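Local coordinates for putative polyphosphate kinase 2 (Pseudomonas aeruginosa PAO1, PDB 3CZP), which transfers phosphate from inorganic polyphosphate to AMP to make ADP, and less efficiently to GMP to make GDP, with magnesium as cofactor, at residues R79-E84 and F93-P98; D274-Q279 and A478-L483; R349-I354 and E396-E401. All coordinates share one frame; numbering follows the deposited sequence.

Interaction 1: residues R79-E84 and F93-P98; sequences RPSDEE and FWRRLP. With ACT (acetate ion), chain F.
E84 and R95 bring the two segments together across a backbone gap of 9.3 Å between their CA atoms, with 79-84 entering the short helix 82-85 and 93-98 leaving the helix 91-96. The contact is polar and centres on the carboxylate of E84. E84 OE2 takes a salt-bridging hydrogen bond from R95 NH2 at 3.1 Å. The bond is nearly straight (175°). The donor uses an N-H in the guanidinium plane, but it meets OE2 from above the carboxylate plane, and the two flat groups stand 70° apart. R95 starts with CG anti to its backbone N (chi1 170°), then bends at chi2 and chi3, which turns the guanidinium edge to E84. R96 NH2 adds a long salt bridge to the same OE2 at 3.9 Å. The R95 NE lies over one face of the R96 guanidinium, toward its rim. Atom O of an acetate ion, probably from the crystallisation liquor, lies at the edge of the R96 guanidinium, in its plane. It accepts from both R96 NH1 and R96 NH2, each at 3.1 Å. The same O lies over one face of the R95 guanidinium.

The other carboxylate oxygen is used inside the segment. S81 N donates to E84 OE1 at 3.1 Å. In return S81 OG accepts weak bonds from E84 N and E83 N. S81 and E84 thus form a capping box at the start of helix 82-85.

The contact lies at the dimer interface: E83 of the second subunit pairs with R95 and S81. Within the chain, E84 also packs on W91 and R92 of helix 91-96, and R96 rests on Q75 of the edge strand 72-76 in the first PPK2 domain.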
loop_
_atom_site.group_PDB
_atom_site.type_symbol
_atom_site.label_atom_id
_atom_site.label_comp_id
_atom_site.label_asym_id
_atom_site.label_seq_id
_atom_site.Cartn_x
_atom_site.Cartn_y
_atom_site.Cartn_z
ATOM N N ARG A 79 8.905 -16.299 -2.341
ATOM C CA ARG A 79 8.076 -16.786 -1.230
ATOM C C ARG A 79 6.891 -15.863 -1.167
ATOM O O ARG A 79 6.850 -14.944 -0.352
ATOM C CB ARG A 79 8.814 -16.740 0.088
ATOM C CG ARG A 79 9.873 -17.820 0.226
ATOM C CD ARG A 79 10.207 -18.073 1.695
ATOM N NE ARG A 79 10.646 -19.453 1.976
ATOM C CZ ARG A 79 11.910 -19.884 1.868
ATOM N NH1 ARG A 79 12.869 -19.052 1.464
ATOM N NH2 ARG A 79 12.219 -21.154 2.186
ATOM N N PRO A 80 5.910 -16.113 -2.027
ATOM C CA PRO A 80 4.771 -15.237 -2.113
ATOM C C PRO A 80 3.875 -15.365 -0.897
ATOM O O PRO A 80 3.754 -16.461 -0.339
ATOM C CB PRO A 80 4.047 -15.732 -3.350
ATOM C CG PRO A 80 4.500 -17.055 -3.575
ATOM C CD PRO A 80 5.785 -17.282 -2.908
ATOM N N SER A 81 3.260 -14.254 -0.524
ATOM C CA SER A 81 2.306 -14.211 0.554
ATOM C C SER A 81 0.942 -14.652 -0.010
ATOM O O SER A 81 0.811 -14.878 -1.216
ATOM C CB SER A 81 2.222 -12.777 1.047
ATOM O OG SER A 81 1.565 -11.971 0.090
ATOM N N ASP A 82 -0.058 -14.763 0.859
ATOM C CA ASP A 82 -1.417 -15.064 0.460
ATOM C C ASP A 82 -1.883 -14.014 -0.527
ATOM O O ASP A 82 -2.515 -14.359 -1.503
ATOM C CB ASP A 82 -2.392 -15.013 1.655
ATOM C CG ASP A 82 -2.193 -16.116 2.648
ATOM O OD1 ASP A 82 -1.583 -17.150 2.313
ATOM O OD2 ASP A 82 -2.667 -15.947 3.797
ATOM N N GLU A 83 -1.593 -12.738 -0.251
ATOM C CA GLU A 83 -2.132 -11.599 -1.018
ATOM C C GLU A 83 -1.653 -11.702 -2.448
ATOM O O GLU A 83 -2.380 -11.456 -3.388
ATOM C CB GLU A 83 -1.636 -10.247 -0.442
ATOM C CG GLU A 83 -2.455 -9.526 0.712
ATOM C CD GLU A 83 -2.342 -10.170 2.084
ATOM O OE1 GLU A 83 -1.628 -11.183 2.225
ATOM O OE2 GLU A 83 -3.006 -9.685 3.028
ATOM N N GLU A 84 -0.400 -12.093 -2.579
ATOM C CA GLU A 84 0.288 -12.220 -3.860
ATOM C C GLU A 84 -0.164 -13.429 -4.685
ATOM O O GLU A 84 -0.294 -13.331 -5.894
ATOM C CB GLU A 84 1.785 -12.298 -3.624
ATOM C CG GLU A 84 2.272 -10.943 -3.140
ATOM C CD GLU A 84 3.681 -10.901 -2.663
ATOM O OE1 GLU A 84 4.268 -11.991 -2.388
ATOM O OE2 GLU A 84 4.163 -9.746 -2.511
ATOM N N PHE A 93 5.099 -7.903 -8.427
ATOM C CA PHE A 93 6.197 -7.056 -8.887
ATOM C C PHE A 93 5.766 -5.592 -8.917
ATOM O O PHE A 93 6.493 -4.657 -8.484
ATOM C CB PHE A 93 6.644 -7.504 -10.279
ATOM C CG PHE A 93 7.125 -8.917 -10.313
ATOM C CD1 PHE A 93 8.170 -9.316 -9.496
ATOM C CD2 PHE A 93 6.553 -9.837 -11.146
ATOM C CE1 PHE A 93 8.604 -10.599 -9.493
ATOM C CE2 PHE A 93 7.017 -11.148 -11.146
ATOM C CZ PHE A 93 8.038 -11.501 -10.302
ATOM N N TRP A 94 4.583 -5.339 -9.414
ATOM C CA TRP A 94 4.067 -3.926 -9.434
ATOM C C TRP A 94 4.046 -3.324 -8.033
ATOM O O TRP A 94 4.411 -2.151 -7.820
ATOM C CB TRP A 94 2.629 -3.867 -10.005
ATOM C CG TRP A 94 2.506 -4.022 -11.523
ATOM C CD1 TRP A 94 2.278 -5.164 -12.208
ATOM C CD2 TRP A 94 2.645 -2.986 -12.498
ATOM N NE1 TRP A 94 2.266 -4.902 -13.572
ATOM C CE2 TRP A 94 2.513 -3.573 -13.768
ATOM C CE3 TRP A 94 2.917 -1.633 -12.418
ATOM C CZ2 TRP A 94 2.567 -2.828 -14.961
ATOM C CZ3 TRP A 94 2.968 -0.892 -13.621
ATOM C CH2 TRP A 94 2.792 -1.502 -14.855
ATOM N N ARG A 95 3.673 -4.148 -7.059
ATOM C CA ARG A 95 3.565 -3.748 -5.688
ATOM C C ARG A 95 4.901 -3.234 -5.133
ATOM O O ARG A 95 4.919 -2.326 -4.256
ATOM C CB ARG A 95 2.984 -4.888 -4.820
ATOM C CG ARG A 95 3.077 -4.598 -3.368
ATOM C CD ARG A 95 2.050 -5.139 -2.484
ATOM N NE ARG A 95 2.360 -6.470 -2.045
ATOM C CZ ARG A 95 1.760 -7.070 -1.029
ATOM N NH1 ARG A 95 0.865 -6.455 -0.278
ATOM N NH2 ARG A 95 2.104 -8.296 -0.730
ATOM N N ARG A 96 6.019 -3.780 -5.622
ATOM C CA ARG A 96 7.359 -3.412 -5.099
ATOM C C ARG A 96 8.179 -2.523 -5.991
ATOM O O ARG A 96 9.360 -2.270 -5.696
ATOM C CB ARG A 96 8.223 -4.649 -4.795
ATOM C CG ARG A 96 7.623 -5.687 -3.878
ATOM C CD ARG A 96 7.108 -5.084 -2.623
ATOM N NE ARG A 96 6.482 -6.143 -1.810
ATOM C CZ ARG A 96 5.755 -5.956 -0.686
ATOM N NH1 ARG A 96 5.508 -4.723 -0.203
ATOM N NH2 ARG A 96 5.291 -7.030 -0.012
ATOM N N LEU A 97 7.579 -1.940 -7.019
ATOM C CA LEU A 97 8.350 -1.037 -7.846
ATOM C C LEU A 97 8.828 0.146 -6.989
ATOM O O LEU A 97 8.066 0.634 -6.154
ATOM C CB LEU A 97 7.589 -0.629 -9.091
ATOM C CG LEU A 97 7.220 -1.738 -10.064
ATOM C CD1 LEU A 97 6.417 -1.121 -11.183
ATOM C CD2 LEU A 97 8.419 -2.523 -10.696
ATOM N N PRO A 98 10.110 0.613 -7.178
ATOM C CA PRO A 98 10.562 1.756 -6.389
ATOM C C PRO A 98 10.070 3.027 -7.027
ATOM O O PRO A 98 9.990 3.099 -8.226
ATOM C CB PRO A 98 12.079 1.697 -6.521
ATOM C CG PRO A 98 12.294 0.953 -7.819
ATOM C CD PRO A 98 11.127 0.180 -8.152
HETATM C C ACT F . 3.011 -5.475 3.022
HETATM O O ACT F . 4.128 -5.536 2.500
HETATM O OXT ACT F . 2.684 -6.509 3.622
HETATM C CH3 ACT F . 2.136 -4.268 2.930
#

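Interaction 2: residues D274-Q279 and A478-L483; sequences DAYKEQ and ARVKVL
Helices 274-279 and 478-483 run side by side in nearly the same direction, at an angle of 25° with their axes 10.1 Å apart; the nearest CA atoms are those of Q279 and V480, 6.8 Å apart. The contact joins an apolar patch to one polar bond. V480 points at the other helix and splits its two methyls. CG2 packs against Y276 CD1 at 3.8 Å. CG1 meets Q279 OE1 at 3.6 Å, the two side chains crossing at about a right angle. Q279 OE1 has its polar partner in R484, one turn further along the second helix.

Y276 has CG anti to the backbone N, and this swings the ring across toward R479. Its OH accepts a hydrogen bond from R479 NH1 at 3.0 Å. The bond is bent (148°), and OH sits 20° out of the guanidinium plane. R479 reaches it with a chain extended from CG to NE, and its CD touches OH at 3.4 Å.

The pair belongs to the long helices 273-292 and 475-496 of the second PPK2 region. L483 continues the packing along helix 273-292, Y276 touches R319 of helix 313-321, and A478 packs on V470 of the edge strand 467-471.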
loop_
_atom_site.group_PDB
_atom_site.type_symbol
_atom_site.label_atom_id
_atom_site.label_comp_id
_atom_site.label_asym_id
_atom_site.label_seq_id
_atom_site.Cartn_x
_atom_site.Cartn_y
_atom_site.Cartn_z
ATOM N N ASP A 274 -42.817 -1.268 -16.370
ATOM C CA ASP A 274 -43.094 -2.633 -15.913
ATOM C C ASP A 274 -42.040 -3.679 -16.410
ATOM O O ASP A 274 -41.540 -4.578 -15.618
ATOM C CB ASP A 274 -44.518 -3.018 -16.259
ATOM C CG ASP A 274 -45.535 -2.287 -15.355
ATOM O OD1 ASP A 274 -45.824 -2.777 -14.211
ATOM O OD2 ASP A 274 -46.048 -1.218 -15.784
ATOM N N ALA A 275 -41.658 -3.563 -17.695
ATOM C CA ALA A 275 -40.652 -4.452 -18.259
ATOM C C ALA A 275 -39.315 -4.244 -17.509
ATOM O O ALA A 275 -38.624 -5.188 -17.244
ATOM C CB ALA A 275 -40.476 -4.216 -19.758
ATOM N N TYR A 276 -39.013 -3.003 -17.130
ATOM C CA TYR A 276 -37.828 -2.686 -16.349
ATOM C C TYR A 276 -37.849 -3.337 -14.989
ATOM O O TYR A 276 -36.877 -3.911 -14.595
ATOM C CB TYR A 276 -37.685 -1.170 -16.194
ATOM C CG TYR A 276 -36.656 -0.722 -15.180
ATOM C CD1 TYR A 276 -35.274 -0.828 -15.434
ATOM C CD2 TYR A 276 -37.051 -0.169 -13.977
ATOM C CE1 TYR A 276 -34.336 -0.396 -14.493
ATOM C CE2 TYR A 276 -36.131 0.243 -13.049
ATOM C CZ TYR A 276 -34.774 0.121 -13.309
ATOM O OH TYR A 276 -33.899 0.576 -12.368
ATOM N N LYS A 277 -38.954 -3.281 -14.261
ATOM C CA LYS A 277 -38.878 -3.718 -12.864
ATOM C C LYS A 277 -38.724 -5.233 -12.766
ATOM O O LYS A 277 -38.022 -5.718 -11.882
ATOM C CB LYS A 277 -40.044 -3.166 -12.041
ATOM C CG LYS A 277 -40.159 -1.653 -12.218
ATOM C CD LYS A 277 -40.611 -0.877 -10.986
ATOM C CE LYS A 277 -41.053 0.580 -11.389
ATOM N NZ LYS A 277 -40.025 1.282 -12.283
ATOM N N GLU A 278 -39.352 -5.957 -13.697
ATOM C CA GLU A 278 -39.287 -7.414 -13.756
ATOM C C GLU A 278 -37.891 -7.840 -14.173
ATOM O O GLU A 278 -37.261 -8.664 -13.516
ATOM C CB GLU A 278 -40.317 -7.982 -14.757
ATOM C CG GLU A 278 -41.799 -7.698 -14.398
ATOM C CD GLU A 278 -42.822 -8.467 -15.275
ATOM O OE1 GLU A 278 -42.472 -9.568 -15.762
ATOM O OE2 GLU A 278 -43.976 -7.992 -15.455
ATOM N N GLN A 279 -37.419 -7.242 -15.269
ATOM C CA GLN A 279 -36.109 -7.556 -15.829
ATOM C C GLN A 279 -35.013 -7.153 -14.861
ATOM O O GLN A 279 -34.103 -7.933 -14.637
ATOM C CB GLN A 279 -35.902 -6.870 -17.188
ATOM C CG GLN A 279 -36.703 -7.477 -18.343
ATOM C CD GLN A 279 -36.436 -6.774 -19.666
ATOM O OE1 GLN A 279 -35.308 -6.381 -19.971
ATOM N NE2 GLN A 279 -37.485 -6.602 -20.453
ATOM N N ALA A 478 -30.437 0.958 -20.181
ATOM C CA ALA A 478 -29.018 0.975 -19.790
ATOM C C ALA A 478 -28.735 0.101 -18.554
ATOM O O ALA A 478 -27.830 -0.763 -18.566
ATOM C CB ALA A 478 -28.543 2.427 -19.554
ATOM N N ARG A 479 -29.504 0.297 -17.482
ATOM C CA ARG A 479 -29.280 -0.492 -16.267
ATOM C C ARG A 479 -29.377 -2.007 -16.464
ATOM O O ARG A 479 -28.523 -2.772 -15.981
ATOM C CB ARG A 479 -30.194 -0.050 -15.135
ATOM C CG ARG A 479 -29.884 1.347 -14.564
ATOM C CD ARG A 479 -31.112 1.871 -13.849
ATOM N NE ARG A 479 -30.902 3.241 -13.377
ATOM C CZ ARG A 479 -31.867 3.993 -12.832
ATOM N NH1 ARG A 479 -33.083 3.495 -12.655
ATOM N NH2 ARG A 479 -31.614 5.237 -12.432
ATOM N N VAL A 480 -30.419 -2.443 -17.155
ATOM C CA VAL A 480 -30.657 -3.872 -17.363
ATOM C C VAL A 480 -29.588 -4.463 -18.264
ATOM O O VAL A 480 -29.087 -5.535 -18.013
ATOM C CB VAL A 480 -32.098 -4.124 -17.924
ATOM C CG1 VAL A 480 -32.283 -5.585 -18.246
ATOM C CG2 VAL A 480 -33.139 -3.598 -16.891
ATOM N N LYS A 481 -29.208 -3.742 -19.303
ATOM C CA LYS A 481 -28.137 -4.177 -20.198
ATOM C C LYS A 481 -26.777 -4.372 -19.462
ATOM O O LYS A 481 -26.071 -5.364 -19.675
ATOM C CB LYS A 481 -28.015 -3.187 -21.356
ATOM C CG LYS A 481 -26.908 -3.487 -22.306
ATOM C CD LYS A 481 -27.011 -2.704 -23.584
ATOM C CE LYS A 481 -26.008 -3.229 -24.651
ATOM N NZ LYS A 481 -26.387 -2.839 -26.041
ATOM N N VAL A 482 -26.465 -3.471 -18.538
ATOM C CA VAL A 482 -25.239 -3.566 -17.740
ATOM C C VAL A 482 -25.267 -4.849 -16.916
ATOM O O VAL A 482 -24.323 -5.656 -16.946
ATOM C CB VAL A 482 -25.058 -2.298 -16.809
ATOM C CG1 VAL A 482 -24.066 -2.583 -15.718
ATOM C CG2 VAL A 482 -24.612 -1.050 -17.632
ATOM N N LEU A 483 -26.369 -5.051 -16.203
ATOM C CA LEU A 483 -26.508 -6.241 -15.377
ATOM C C LEU A 483 -26.468 -7.492 -16.274
ATOM O O LEU A 483 -25.702 -8.409 -16.014
ATOM C CB LEU A 483 -27.799 -6.204 -14.560
ATOM C CG LEU A 483 -27.757 -5.522 -13.181
ATOM C CD1 LEU A 483 -29.129 -4.973 -12.881
ATOM C CD2 LEU A 483 -27.319 -6.481 -12.087
#

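Interaction 3: residues R349-I354 and E396-E401; sequences RFWRHI and EEQLSE
Q398 and L399 are the two residues of helix 396-401 that meet segment 349-354, the end of helix 348-351 and the turn after it. Q398 comes first. Its CB lies at the edge of the W351 ring, near the ring plane, 4.1 Å from CH2. The touching is done by this CB and not by the amide.

L399 follows and makes the main apolar contact. Its CG is anti to the carbonyl carbon (chi1 -60°), and the branch beyond it reaches the other segment with both methyls. CD2 fits between two side chains. It touches W351 CH2 at 3.9 Å, obliquely to the ring, and I354 CD1 at 3.6 Å. L399 CD1 joins in at 3.7 Å from the same I354 CD1. L399 and I354 therefore meet tip to tip, while L399 and W351 slide past each other in opposite directions. The contact is wholly van der Waals. A type I beta turn from W351 to I354 places the indole and the isoleucine side by side to receive the leucine.

This cluster is buried near the middle of the chain. L399 and I354 both pack on I404 of strand 404-412, which follows helix 382-402 directly. F395 of that helix also meets the W351 ring. W351 also stacks on W94 of helix 91-96, from the first PPK2 region.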
loop_
_atom_site.group_PDB
_atom_site.type_symbol
_atom_site.label_atom_id
_atom_site.label_comp_id
_atom_site.label_asym_id
_atom_site.label_seq_id
_atom_site.Cartn_x
_atom_site.Cartn_y
_atom_site.Cartn_z
ATOM N N ARG A 349 -1.263 2.435 -10.424
ATOM C CA ARG A 349 -2.444 2.892 -9.708
ATOM C C ARG A 349 -3.617 1.940 -9.897
ATOM O O ARG A 349 -4.458 1.820 -9.006
ATOM C CB ARG A 349 -2.834 4.301 -10.162
ATOM C CG ARG A 349 -3.008 4.442 -11.665
ATOM C CD ARG A 349 -3.211 5.895 -12.064
ATOM N NE ARG A 349 -1.943 6.576 -12.312
ATOM C CZ ARG A 349 -1.830 7.729 -12.963
ATOM N NH1 ARG A 349 -2.911 8.335 -13.435
ATOM N NH2 ARG A 349 -0.635 8.276 -13.143
ATOM N N PHE A 350 -3.676 1.271 -11.045
ATOM C CA PHE A 350 -4.774 0.339 -11.299
ATOM C C PHE A 350 -4.503 -1.036 -10.769
ATOM O O PHE A 350 -5.392 -1.640 -10.201
ATOM C CB PHE A 350 -5.102 0.324 -12.792
ATOM C CG PHE A 350 -5.420 1.689 -13.260
ATOM C CD1 PHE A 350 -6.599 2.258 -12.874
ATOM C CD2 PHE A 350 -4.498 2.435 -13.993
ATOM C CE1 PHE A 350 -6.916 3.571 -13.250
ATOM C CE2 PHE A 350 -4.812 3.763 -14.379
ATOM C CZ PHE A 350 -5.971 4.318 -13.958
ATOM N N TRP A 351 -3.285 -1.529 -10.960
ATOM C CA TRP A 351 -2.892 -2.834 -10.420
ATOM C C TRP A 351 -3.161 -2.965 -8.906
ATOM O O TRP A 351 -3.393 -4.082 -8.381
ATOM C CB TRP A 351 -1.403 -3.116 -10.751
ATOM C CG TRP A 351 -1.178 -3.845 -12.037
ATOM C CD1 TRP A 351 -0.742 -3.296 -13.215
ATOM C CD2 TRP A 351 -1.443 -5.223 -12.310
ATOM N NE1 TRP A 351 -0.685 -4.262 -14.190
ATOM C CE2 TRP A 351 -1.076 -5.461 -13.649
ATOM C CE3 TRP A 351 -1.945 -6.292 -11.547
ATOM C CZ2 TRP A 351 -1.207 -6.725 -14.252
ATOM C CZ3 TRP A 351 -2.068 -7.529 -12.148
ATOM C CH2 TRP A 351 -1.688 -7.740 -13.476
ATOM N N ARG A 352 -2.981 -1.866 -8.195
ATOM C CA ARG A 352 -3.073 -1.819 -6.743
ATOM C C ARG A 352 -4.496 -2.084 -6.324
ATOM O O ARG A 352 -4.742 -2.459 -5.207
ATOM C CB ARG A 352 -2.565 -0.465 -6.176
ATOM C CG ARG A 352 -3.566 0.631 -6.332
ATOM C CD ARG A 352 -3.081 2.030 -5.979
ATOM N NE ARG A 352 -2.719 2.220 -4.566
ATOM C CZ ARG A 352 -2.474 3.424 -4.031
ATOM N NH1 ARG A 352 -2.567 4.528 -4.769
ATOM N NH2 ARG A 352 -2.099 3.548 -2.769
ATOM N N HIS A 353 -5.434 -1.890 -7.237
ATOM C CA HIS A 353 -6.824 -2.172 -6.987
ATOM C C HIS A 353 -7.374 -3.451 -7.558
ATOM O O HIS A 353 -8.581 -3.667 -7.467
ATOM C CB HIS A 353 -7.682 -1.030 -7.546
ATOM C CG HIS A 353 -7.536 0.219 -6.774
ATOM N ND1 HIS A 353 -7.884 0.307 -5.452
ATOM C CD2 HIS A 353 -7.026 1.424 -7.122
ATOM C CE1 HIS A 353 -7.602 1.520 -5.010
ATOM N NE2 HIS A 353 -7.103 2.224 -6.014
ATOM N N ILE A 354 -6.537 -4.310 -8.127
ATOM C CA ILE A 354 -7.051 -5.530 -8.777
ATOM C C ILE A 354 -7.551 -6.488 -7.734
ATOM O O ILE A 354 -6.912 -6.674 -6.720
ATOM C CB ILE A 354 -5.965 -6.157 -9.642
ATOM C CG1 ILE A 354 -5.789 -5.299 -10.914
ATOM C CG2 ILE A 354 -6.209 -7.647 -9.891
ATOM C CD1 ILE A 354 -6.966 -5.346 -11.845
ATOM N N GLU A 396 -5.002 -6.388 -19.557
ATOM C CA GLU A 396 -6.267 -7.110 -19.529
ATOM C C GLU A 396 -6.108 -8.579 -19.800
ATOM O O GLU A 396 -6.845 -9.392 -19.253
ATOM C CB GLU A 396 -7.288 -6.479 -20.483
ATOM C CG GLU A 396 -7.755 -5.136 -19.916
ATOM C CD GLU A 396 -8.718 -4.386 -20.810
ATOM O OE1 GLU A 396 -9.118 -4.915 -21.873
ATOM O OE2 GLU A 396 -9.043 -3.247 -20.424
ATOM N N GLU A 397 -5.130 -8.907 -20.641
ATOM C CA GLU A 397 -4.774 -10.305 -20.902
ATOM C C GLU A 397 -4.164 -10.990 -19.706
ATOM O O GLU A 397 -4.457 -12.157 -19.472
ATOM C CB GLU A 397 -3.828 -10.378 -22.082
ATOM C CG GLU A 397 -3.276 -11.720 -22.360
ATOM C CD GLU A 397 -2.282 -11.703 -23.531
ATOM O OE1 GLU A 397 -1.171 -11.113 -23.370
ATOM O OE2 GLU A 397 -2.650 -12.270 -24.590
ATOM N N GLN A 398 -3.278 -10.286 -18.985
ATOM C CA GLN A 398 -2.724 -10.787 -17.716
ATOM C C GLN A 398 -3.875 -11.126 -16.747
ATOM O O GLN A 398 -3.855 -12.137 -16.069
ATOM C CB GLN A 398 -1.750 -9.775 -17.046
ATOM C CG GLN A 398 -0.367 -9.449 -17.728
ATOM C CD GLN A 398 0.562 -10.677 -17.787
ATOM O OE1 GLN A 398 0.877 -11.164 -18.885
ATOM N NE2 GLN A 398 0.997 -11.185 -16.609
ATOM N N LEU A 399 -4.864 -10.248 -16.641
ATOM C CA LEU A 399 -5.989 -10.441 -15.739
ATOM C C LEU A 399 -6.807 -11.690 -16.206
ATOM O O LEU A 399 -7.097 -12.588 -15.423
ATOM C CB LEU A 399 -6.869 -9.175 -15.691
ATOM C CG LEU A 399 -6.285 -7.832 -15.228
ATOM C CD1 LEU A 399 -7.417 -6.752 -15.231
ATOM C CD2 LEU A 399 -5.516 -7.980 -13.815
ATOM N N SER A 400 -7.181 -11.732 -17.477
ATOM C CA SER A 400 -7.938 -12.859 -18.059
ATOM C C SER A 400 -7.257 -14.205 -17.809
ATOM O O SER A 400 -7.899 -15.190 -17.442
ATOM C CB SER A 400 -8.084 -12.647 -19.570
ATOM O OG SER A 400 -8.923 -13.619 -20.165
ATOM N N GLU A 401 -5.952 -14.234 -18.046
ATOM C CA GLU A 401 -5.157 -15.442 -17.921
ATOM C C GLU A 401 -5.178 -16.016 -16.516
ATOM O O GLU A 401 -5.086 -17.224 -16.325
ATOM C CB GLU A 401 -3.726 -15.168 -18.389
ATOM C CG GLU A 401 -3.655 -15.163 -19.920
ATOM C CD GLU A 401 -2.246 -15.149 -20.542
ATOM O OE1 GLU A 401 -1.209 -14.946 -19.848
ATOM O OE2 GLU A 401 -2.232 -15.331 -21.785
#

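Interactions 1 and 3 touch, with their centres about 13 Å apart, through the tryptophans W94 and W351. Segments 93-98 and 349-354 share an FWR sequence on short helices of the two PPK2 regions and probably correspond, but they meet different partners. Their chemistry differs. Interaction 1 is a partly buried charged network that includes an acetate and extends to the second subunit. Interaction 3 is a buried apolar cluster within the second domain. Interaction 2 lies in that domain too, but toward its outer end, with its centre about 29 Å from that of interaction 3. It pairs two long helices, partly buried, and mixes valine packing with an arginine-tyrosine bond.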